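Local atomic coordinates of L-amino acid deaminase (Proteus vulgaris, PDB entry 5I39), a protein that probably deaminates L-amino acids oxidatively, as a membrane-bound flavoenzyme that holds flavin-adenine dinucleotide as its redox cofactor. Residues I54-R59 against L386-L391; Y260-L265 against Q343-M348; S85-D90 against V132-W137. One frame throughout, in Å; residues are numbered along the deposited sequence.

Interaction 1. Residues I54-R59 against L386-L391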
# COMPACT_ATOMS: atom_id res chain seq x y z
N ILE A 54 1.84 -9.13 12.28
CA ILE A 54 0.55 -9.69 12.65
C ILE A 54 0.44 -11.16 12.20
O ILE A 54 0.02 -12.02 12.97
CB ILE A 54 -0.61 -8.87 12.04
CG1 ILE A 54 -0.72 -7.52 12.75
CG2 ILE A 54 -1.93 -9.62 12.13
CD1 ILE A 54 -1.49 -6.47 11.97
N ASN A 55 0.83 -11.42 10.96
CA ASN A 55 0.78 -12.77 10.42
C ASN A 55 1.65 -13.74 11.23
O ASN A 55 1.23 -14.86 11.51
CB ASN A 55 1.20 -12.74 8.95
CG ASN A 55 0.92 -14.04 8.23
OD1 ASN A 55 1.69 -14.99 8.34
ND2 ASN A 55 -0.17 -14.09 7.48
N LEU A 56 2.84 -13.30 11.61
CA LEU A 56 3.75 -14.13 12.40
C LEU A 56 3.24 -14.42 13.81
O LEU A 56 3.37 -15.54 14.29
CB LEU A 56 5.12 -13.48 12.45
CG LEU A 56 5.85 -13.48 11.10
CD1 LEU A 56 6.97 -12.45 11.11
CD2 LEU A 56 6.40 -14.86 10.76
N VAL A 57 2.64 -13.43 14.47
CA VAL A 57 2.08 -13.64 15.81
C VAL A 57 0.94 -14.67 15.76
O VAL A 57 0.80 -15.49 16.66
CB VAL A 57 1.63 -12.32 16.47
CG1 VAL A 57 0.80 -12.57 17.72
CG2 VAL A 57 2.85 -11.48 16.81
N GLU A 58 0.14 -14.65 14.69
CA GLU A 58 -0.91 -15.66 14.52
C GLU A 58 -0.36 -17.08 14.42
O GLU A 58 -1.06 -18.03 14.75
CB GLU A 58 -1.74 -15.35 13.28
CG GLU A 58 -2.62 -14.13 13.46
CD GLU A 58 -3.28 -13.68 12.18
OE1 GLU A 58 -2.88 -14.14 11.09
OE2 GLU A 58 -4.21 -12.86 12.27
N ARG A 59 0.89 -17.22 13.96
CA ARG A 59 1.59 -18.50 13.91
C ARG A 59 2.29 -18.89 15.22
O ARG A 59 2.98 -19.91 15.27
CB ARG A 59 2.61 -18.49 12.77
CG ARG A 59 1.99 -18.20 11.42
CD ARG A 59 3.02 -18.28 10.31
NE ARG A 59 2.52 -17.66 9.09
CZ ARG A 59 2.76 -18.07 7.84
NH1 ARG A 59 3.47 -19.16 7.56
NH2 ARG A 59 2.24 -17.37 6.83
N LEU A 386 2.99 -14.31 2.45
CA LEU A 386 4.07 -14.85 1.64
C LEU A 386 5.43 -14.66 2.30
O LEU A 386 6.26 -15.57 2.28
CB LEU A 386 4.06 -14.25 0.23
CG LEU A 386 5.14 -14.79 -0.72
CD1 LEU A 386 5.07 -16.31 -0.90
CD2 LEU A 386 5.03 -14.09 -2.06
N THR A 387 5.66 -13.49 2.88
CA THR A 387 6.91 -13.21 3.57
C THR A 387 7.13 -14.19 4.71
O THR A 387 8.22 -14.74 4.86
CB THR A 387 6.93 -11.76 4.09
OG1 THR A 387 6.85 -10.86 2.98
CG2 THR A 387 8.19 -11.46 4.86
N ALA A 388 6.10 -14.40 5.51
CA ALA A 388 6.17 -15.36 6.61
C ALA A 388 6.39 -16.79 6.09
O ALA A 388 7.19 -17.53 6.66
CB ALA A 388 4.92 -15.28 7.47
N ASP A 389 5.70 -17.16 5.01
CA ASP A 389 5.89 -18.48 4.39
C ASP A 389 7.35 -18.68 3.98
O ASP A 389 7.94 -19.73 4.25
CB ASP A 389 5.01 -18.66 3.15
CG ASP A 389 3.52 -18.71 3.45
OD1 ASP A 389 3.13 -18.94 4.61
OD2 ASP A 389 2.74 -18.52 2.49
N LEU A 390 7.92 -17.68 3.33
CA LEU A 390 9.32 -17.75 2.89
C LEU A 390 10.28 -17.83 4.07
O LEU A 390 11.21 -18.62 4.06
CB LEU A 390 9.67 -16.57 2.00
CG LEU A 390 8.98 -16.53 0.63
CD1 LEU A 390 9.33 -15.23 -0.08
CD2 LEU A 390 9.36 -17.71 -0.24
N LEU A 391 10.03 -17.02 5.10
CA LEU A 391 10.86 -17.04 6.30
C LEU A 391 10.88 -18.42 6.95
O LEU A 391 11.93 -18.91 7.36
CB LEU A 391 10.34 -16.01 7.31
CG LEU A 391 11.09 -15.90 8.65
CD1 LEU A 391 12.53 -15.42 8.44
CD2 LEU A 391 10.34 -14.98 9.60

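Interaction 2. Residues Y260-L265 against Q343-M348. With FAD (flavin-adenine dinucleotide), chain B; EDO (1,2-ethanediol), chain K.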
# COMPACT_ATOMS: atom_id res chain seq x y z
N TYR A 260 8.64 9.39 -7.24
CA TYR A 260 7.99 10.39 -6.40
C TYR A 260 6.62 10.72 -6.96
O TYR A 260 6.42 10.70 -8.18
CB TYR A 260 8.85 11.65 -6.30
CG TYR A 260 10.21 11.37 -5.69
CD1 TYR A 260 10.39 11.41 -4.31
CD2 TYR A 260 11.30 11.04 -6.49
CE1 TYR A 260 11.62 11.14 -3.74
CE2 TYR A 260 12.54 10.77 -5.93
CZ TYR A 260 12.70 10.82 -4.55
OH TYR A 260 13.91 10.55 -3.97
N GLN A 261 5.69 11.03 -6.07
CA GLN A 261 4.31 11.30 -6.45
C GLN A 261 3.70 12.29 -5.47
O GLN A 261 3.94 12.21 -4.27
CB GLN A 261 3.53 9.98 -6.47
CG GLN A 261 2.10 10.06 -6.98
CD GLN A 261 1.57 8.67 -7.34
OE1 GLN A 261 2.03 8.06 -8.29
NE2 GLN A 261 0.62 8.18 -6.56
N SER A 262 2.93 13.24 -6.02
CA SER A 262 2.24 14.25 -5.21
C SER A 262 0.80 13.82 -4.95
O SER A 262 0.22 13.04 -5.71
CB SER A 262 2.26 15.61 -5.91
OG SER A 262 3.55 16.18 -5.86
N GLN A 263 0.24 14.33 -3.86
CA GLN A 263 -1.12 14.03 -3.42
C GLN A 263 -1.78 15.26 -2.85
O GLN A 263 -1.11 16.13 -2.27
CB GLN A 263 -1.10 12.95 -2.34
CG GLN A 263 -0.54 11.61 -2.76
CD GLN A 263 -1.31 10.95 -3.89
OE1 GLN A 263 -2.50 11.20 -4.10
NE2 GLN A 263 -0.64 10.10 -4.61
N GLN A 264 -3.10 15.33 -3.00
CA GLN A 264 -3.90 16.42 -2.47
C GLN A 264 -5.14 15.86 -1.80
O GLN A 264 -5.59 14.76 -2.12
CB GLN A 264 -4.33 17.36 -3.60
CG GLN A 264 -3.16 18.01 -4.32
CD GLN A 264 -3.58 18.64 -5.64
OE1 GLN A 264 -4.17 17.98 -6.49
NE2 GLN A 264 -3.25 19.91 -5.81
N LEU A 265 -5.68 16.62 -0.85
CA LEU A 265 -6.92 16.27 -0.17
C LEU A 265 -7.79 17.52 -0.15
O LEU A 265 -7.33 18.57 0.30
CB LEU A 265 -6.65 15.78 1.25
CG LEU A 265 -7.88 15.34 2.06
CD1 LEU A 265 -8.54 14.11 1.44
CD2 LEU A 265 -7.52 15.06 3.51
N GLN A 343 -1.78 19.03 1.01
CA GLN A 343 -1.04 18.78 -0.21
C GLN A 343 0.34 18.30 0.22
O GLN A 343 0.99 18.95 1.04
CB GLN A 343 -0.96 20.09 -0.99
CG GLN A 343 -0.22 20.04 -2.32
CD GLN A 343 -0.60 21.23 -3.19
OE1 GLN A 343 -1.67 21.23 -3.80
NE2 GLN A 343 0.26 22.24 -3.25
N TRP A 344 0.78 17.16 -0.30
CA TRP A 344 2.04 16.56 0.13
C TRP A 344 2.60 15.70 -0.99
O TRP A 344 1.99 15.56 -2.05
CB TRP A 344 1.83 15.73 1.41
CG TRP A 344 1.01 14.49 1.21
CD1 TRP A 344 1.49 13.22 1.03
CD2 TRP A 344 -0.42 14.38 1.19
NE1 TRP A 344 0.45 12.34 0.88
CE2 TRP A 344 -0.73 13.02 0.99
CE3 TRP A 344 -1.47 15.31 1.32
CZ2 TRP A 344 -2.05 12.56 0.91
CZ3 TRP A 344 -2.78 14.85 1.24
CH2 TRP A 344 -3.06 13.48 1.04
N SER A 345 3.78 15.14 -0.74
CA SER A 345 4.47 14.26 -1.67
C SER A 345 5.01 13.03 -0.94
O SER A 345 5.29 13.09 0.26
CB SER A 345 5.63 15.00 -2.34
OG SER A 345 5.14 16.07 -3.12
N GLY A 346 5.17 11.94 -1.68
CA GLY A 346 5.72 10.71 -1.12
C GLY A 346 6.77 10.11 -2.02
O GLY A 346 6.70 10.23 -3.24
N ALA A 347 7.75 9.45 -1.39
CA ALA A 347 8.84 8.76 -2.08
C ALA A 347 8.59 7.26 -2.07
O ALA A 347 8.31 6.68 -1.02
CB ALA A 347 10.15 9.07 -1.38
N MSE A 348 8.71 6.65 -3.25
CA MSE A 348 8.64 5.19 -3.42
C MSE A 348 9.96 4.68 -3.92
O MSE A 348 10.83 5.46 -4.31
CB MSE A 348 7.57 4.81 -4.46
CG MSE A 348 6.18 5.22 -4.02
SE MSE A 348 4.78 4.71 -5.29
CE MSE A 348 4.54 6.58 -5.84
PA FAD B . 6.97 2.47 4.61
O1A FAD B . 7.77 3.64 4.04
O2A FAD B . 5.54 2.82 4.98
O5B FAD B . 7.63 1.90 5.94
C5B FAD B . 8.99 1.51 6.03
C4B FAD B . 9.44 1.90 7.42
O4B FAD B . 10.77 1.38 7.64
C3B FAD B . 9.52 3.42 7.60
O3B FAD B . 8.62 3.83 8.63
C2B FAD B . 11.00 3.64 7.93
O2B FAD B . 11.23 4.74 8.84
C1B FAD B . 11.43 2.30 8.49
N9A FAD B . 12.86 2.00 8.39
C8A FAD B . 13.62 2.07 7.32
N7A FAD B . 14.88 1.66 7.56
C5A FAD B . 14.89 1.33 8.84
C6A FAD B . 15.89 0.83 9.78
N6A FAD B . 17.15 0.60 9.37
N1A FAD B . 15.52 0.58 11.05
C2A FAD B . 14.27 0.78 11.47
N3A FAD B . 13.30 1.26 10.68
C4A FAD B . 13.57 1.53 9.40
N1 FAD B . -0.35 1.70 -2.60
C2 FAD B . -1.60 1.28 -2.84
O2 FAD B . -1.86 0.08 -2.65
N3 FAD B . -2.55 2.14 -3.28
C4 FAD B . -2.34 3.43 -3.54
O4 FAD B . -3.24 4.17 -3.91
C4X FAD B . -0.99 3.97 -3.32
N5 FAD B . -0.64 5.26 -3.60
C5X FAD B . 0.56 5.72 -3.22
C6 FAD B . 0.86 7.08 -3.29
C7 FAD B . 2.07 7.59 -2.84
C7M FAD B . 2.35 9.08 -2.89
C8 FAD B . 3.08 6.68 -2.29
C8M FAD B . 4.40 7.18 -1.75
C9 FAD B . 2.79 5.31 -2.24
C9A FAD B . 1.58 4.80 -2.68
N10 FAD B . 1.29 3.43 -2.63
C10 FAD B . -0.02 2.98 -2.82
C1' FAD B . 2.28 2.47 -2.19
C2' FAD B . 2.23 2.17 -0.73
O2' FAD B . 2.01 3.38 -0.02
C3' FAD B . 3.57 1.53 -0.36
O3' FAD B . 3.89 0.44 -1.26
C4' FAD B . 3.59 0.98 1.04
O4' FAD B . 3.14 1.98 1.97
C5' FAD B . 5.01 0.55 1.39
O5' FAD B . 4.97 0.10 2.75
P FAD B . 6.37 -0.20 3.51
O1P FAD B . 6.02 -0.71 4.87
O2P FAD B . 7.27 -1.00 2.60
O3P FAD B . 7.08 1.26 3.55
C1 EDO K . 0.77 4.07 -6.51
O1 EDO K . -0.25 3.09 -6.26
C2 EDO K . 1.48 3.78 -7.83
O2 EDO K . 2.24 4.91 -8.26

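Interaction 3. Residues S85-D90 against V132-W137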
# COMPACT_ATOMS: atom_id res chain seq x y z
N SER A 85 -6.94 -4.09 -8.83
CA SER A 85 -6.26 -5.07 -9.68
C SER A 85 -6.20 -4.64 -11.14
O SER A 85 -5.59 -5.34 -11.95
CB SER A 85 -6.95 -6.43 -9.59
OG SER A 85 -8.26 -6.37 -10.10
N TYR A 86 -6.79 -3.49 -11.48
CA TYR A 86 -6.93 -3.04 -12.88
C TYR A 86 -5.58 -2.99 -13.60
O TYR A 86 -4.65 -2.37 -13.10
CB TYR A 86 -7.59 -1.66 -12.93
CG TYR A 86 -8.29 -1.33 -14.23
CD1 TYR A 86 -9.37 -2.10 -14.66
CD2 TYR A 86 -7.94 -0.21 -14.99
CE1 TYR A 86 -10.04 -1.80 -15.83
CE2 TYR A 86 -8.61 0.10 -16.16
CZ TYR A 86 -9.66 -0.70 -16.58
OH TYR A 86 -10.34 -0.39 -17.72
N LYS A 87 -5.52 -3.66 -14.75
CA LYS A 87 -4.33 -3.74 -15.61
C LYS A 87 -3.13 -4.47 -15.00
O LYS A 87 -2.04 -4.46 -15.57
CB LYS A 87 -3.89 -2.35 -16.11
CG LYS A 87 -4.83 -1.69 -17.10
CD LYS A 87 -4.22 -0.40 -17.62
CE LYS A 87 -4.98 0.17 -18.80
NZ LYS A 87 -4.35 1.40 -19.33
N MSE A 88 -3.30 -5.13 -13.85
CA MSE A 88 -2.15 -5.80 -13.24
C MSE A 88 -1.74 -6.97 -14.11
O MSE A 88 -2.59 -7.72 -14.59
CB MSE A 88 -2.41 -6.30 -11.83
CG MSE A 88 -2.60 -5.18 -10.81
SE MSE A 88 -0.99 -4.09 -10.56
CE MSE A 88 -1.87 -2.34 -10.77
N PRO A 89 -0.43 -7.15 -14.32
CA PRO A 89 0.03 -8.31 -15.07
C PRO A 89 -0.14 -9.59 -14.27
O PRO A 89 -0.43 -9.54 -13.07
CB PRO A 89 1.51 -7.99 -15.30
CG PRO A 89 1.90 -7.19 -14.12
CD PRO A 89 0.70 -6.33 -13.84
N ASP A 90 0.05 -10.73 -14.92
CA ASP A 90 -0.12 -12.01 -14.25
C ASP A 90 0.76 -12.17 -13.01
O ASP A 90 0.38 -12.85 -12.07
CB ASP A 90 0.14 -13.16 -15.23
CG ASP A 90 -0.33 -14.50 -14.69
OD1 ASP A 90 -1.51 -14.60 -14.30
OD2 ASP A 90 0.48 -15.45 -14.66
N VAL A 132 -8.94 -1.13 -26.59
CA VAL A 132 -8.61 -2.48 -27.06
C VAL A 132 -7.81 -3.22 -25.99
O VAL A 132 -8.11 -4.37 -25.66
CB VAL A 132 -7.82 -2.46 -28.40
CG1 VAL A 132 -7.27 -3.83 -28.74
CG2 VAL A 132 -8.70 -1.96 -29.53
N ASN A 133 -6.80 -2.55 -25.44
CA ASN A 133 -5.92 -3.18 -24.46
C ASN A 133 -6.63 -3.56 -23.17
O ASN A 133 -6.44 -4.67 -22.67
CB ASN A 133 -4.72 -2.29 -24.17
CG ASN A 133 -3.81 -2.13 -25.38
OD1 ASN A 133 -3.86 -2.92 -26.32
ND2 ASN A 133 -2.97 -1.10 -25.36
N VAL A 134 -7.48 -2.68 -22.65
CA VAL A 134 -8.22 -3.00 -21.42
C VAL A 134 -9.24 -4.11 -21.67
O VAL A 134 -9.40 -5.00 -20.83
CB VAL A 134 -8.85 -1.77 -20.71
CG1 VAL A 134 -7.77 -0.79 -20.30
CG2 VAL A 134 -9.91 -1.07 -21.54
N ARG A 135 -9.92 -4.08 -22.81
CA ARG A 135 -10.86 -5.15 -23.15
C ARG A 135 -10.17 -6.51 -23.22
O ARG A 135 -10.68 -7.49 -22.67
CB ARG A 135 -11.61 -4.85 -24.44
CG ARG A 135 -12.80 -3.93 -24.21
CD ARG A 135 -13.44 -3.51 -25.51
NE ARG A 135 -14.84 -3.12 -25.32
CZ ARG A 135 -15.51 -2.27 -26.09
NH1 ARG A 135 -14.93 -1.65 -27.11
NH2 ARG A 135 -16.79 -2.02 -25.83
N LYS A 136 -9.00 -6.56 -23.86
CA LYS A 136 -8.23 -7.81 -23.91
C LYS A 136 -7.83 -8.27 -22.51
O LYS A 136 -7.91 -9.45 -22.19
CB LYS A 136 -6.98 -7.66 -24.79
CG LYS A 136 -6.26 -8.98 -25.01
CD LYS A 136 -4.98 -8.83 -25.81
CE LYS A 136 -4.31 -10.19 -25.99
NZ LYS A 136 -3.04 -10.10 -26.76
N TRP A 137 -7.38 -7.32 -21.69
CA TRP A 137 -6.97 -7.62 -20.31
C TRP A 137 -8.12 -8.25 -19.51
O TRP A 137 -7.93 -9.27 -18.85
CB TRP A 137 -6.43 -6.35 -19.63
CG TRP A 137 -5.90 -6.60 -18.27
CD1 TRP A 137 -4.63 -6.98 -17.94
CD2 TRP A 137 -6.63 -6.53 -17.04
NE1 TRP A 137 -4.53 -7.15 -16.58
CE2 TRP A 137 -5.74 -6.88 -16.01
CE3 TRP A 137 -7.95 -6.19 -16.72
CZ2 TRP A 137 -6.13 -6.92 -14.67
CZ3 TRP A 137 -8.34 -6.23 -15.38
CH2 TRP A 137 -7.43 -6.59 -14.38

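Interaction 1. Residues I54-R59 against L386-L391
Within segment 386-391, Ala-388 is the first residue to meet residues 54-59, and its methyl group serves three side chains at once. CB lies 3.6 Å from CD2 of Leu-56 and 3.4 Å from OD1 of Asn-55, and the guanidinium of Arg-59 spreads across it, with CB over one face of the flat group and nearer its rim than its middle. At this small residue the backbones come nearest, CA of Leu-56 standing 6.4 Å from CA of Ala-388.

Asp-389 follows with the charged half of the contact. Arg-59 reaches it end-on, NH1 at 3.0 Å and NH2 at 2.9 Å from the same oxygen, OD1, in a salt bridge. The two donors arrive differently, NH1 close to the direction of the C-O bond and NH2 from above the carboxylate plane, with the guanidinium and carboxylate planes 57° apart. Asp-389 OD2 is engaged elsewhere, by the backbone N of Val-397. Along its NE-NH2 edge the guanidinium is also held from its own segment: NE and NH2 both donate to OD1 of Asn-55, each at 2.9 Å. Held by two oxygens, the guanidinium has its rotation fixed while it rests on Ala-388.

One turn beyond Ala-388, Leu-391 adds a lighter apolar touch, its CD2 at 4.1 Å from CD2 of Leu-56, the two side chains crossing at about a right angle. Leu-391 also touches Val-368 of strand 367-371.

The short helical segments cross at -54°. The contact thus joins helix 47-58, which follows the glycine-rich turn of a Rossmann-type dinucleotide-binding fold, to helix 376-392 near the end of the chain.

Interaction 2. Residues Y260-L265 against Q343-M348
Trp-344 lays its indole across the neighbouring strand, over the side chain of Gln-263, its hydrogen-bonded antiparallel partner. CG of Trp-344 takes the crowded position between backbone N and carbonyl carbon (chi1 69°), and one ring face receives CB of Gln-263 in a CH-pi contact, 3.6 Å from the centroid of the six-membered ring. CB of Leu-265 meets the edge of the same ring at CZ3. The indole NE1 is bonded outside the two strands, to the carbonyl of Arg-78, and Arg-16 makes a cation-pi contact with the ring.

Beneath these side chains the antiparallel pairing is regular. Gln-261 and Gly-346 exchange both backbone bonds, as do Gln-263 and Trp-344, where N of Gln-263 lies 2.8 Å from O of Trp-344. On the sheet face that carries Ser-262 and Ser-345, Gln-264 and Gln-343 lie side by side and point the same way. NE2 of Gln-264 donates to OE1 of Gln-343 at 2.9 Å in a nearly straight bond (173°), and also bonds to the carbonyl of Leu-321, so one amide nitrogen ties helix 318-331 to both strands.

The opposite face forms a wall of the flavin pocket. Methyl C8M of FAD lies 3.8 Å from C of Gly-346 and 3.5 Å from CG of Met-348, present as selenomethionine; methyl C7M lies 3.8 Å from CG of Gln-263. CE of Met-348 turns back to within 3.6 Å of CB of Gln-261, whose NE2 stands 3.5 Å from flavin C6. These two segments therefore meet the dimethylbenzene end of the isoalloxazine, which carries only carbon and hydrogen, mainly by van der Waals contact.

Interaction 3. Residues S85-D90 against V132-W137
Trp-137 projects from helix 128-143 and lays its indole flat against the type II beta turn that runs from Ser-85 to Met-88. Its CG is anti to the backbone N (chi1 -175°), and one ring face takes the backbone of the turn. CA of Lys-87 sits 3.6 Å from the centroid of the five-membered ring in a CH-pi contact, and N of Lys-87 lies over the same face, 3.3 Å from CZ2 of Trp-137. Lys-87 occupies the third position of the turn with a positive phi of 65°, and the turn is closed by N of Met-88 bonding to O of Ser-85 at 3.0 Å. The indole face thus packs mainly on the backbone of the turn.

The Tyr-86 ring meets the indole obliquely. Its plane and that of the six-membered ring of Trp-137 are inclined at 65°, and CD1 of Tyr-86 approaches CZ3 of Trp-137 at 4.3 Å. OH of Tyr-86 lies 3.6 Å from CB of Val-134, one turn earlier on the helix. The extended chain of Lys-87 also runs past Val-134, to a salt bridge between its NZ and Asp-130. Tyr-86 touches Thr-153 and Val-134 touches Ile-155, both on strand 153-156, while Phe-93 of helix 90-103 packs on Trp-137.

A single hydrogen bond crosses the contact: NE1 of Trp-137 donates to O of Met-88 at 2.8 Å, with the oxygen in the plane of the indole but the nitrogen well above the plane of the carbonyl.

The three contacts lie at different distances from the cofactor. Interaction 2 touches FAD directly, through the dimethylbenzene end of the flavin. In interaction 3 the side chain of Met-88 stays about 8 Å from FAD, and in interaction 1 that of Leu-56 about 13 Å. Interactions 1 and 2 lie on opposite sides of the chain's centre, their own centres 30 Å apart and their nearest atoms about 17 Å. Interaction 3 comes within about 11 Å of each of the others, between nearest atoms. In sequence, interactions 3 and 2 follow one another between residues 59 and 386, so interaction 1 brings together the two ends of the region containing both.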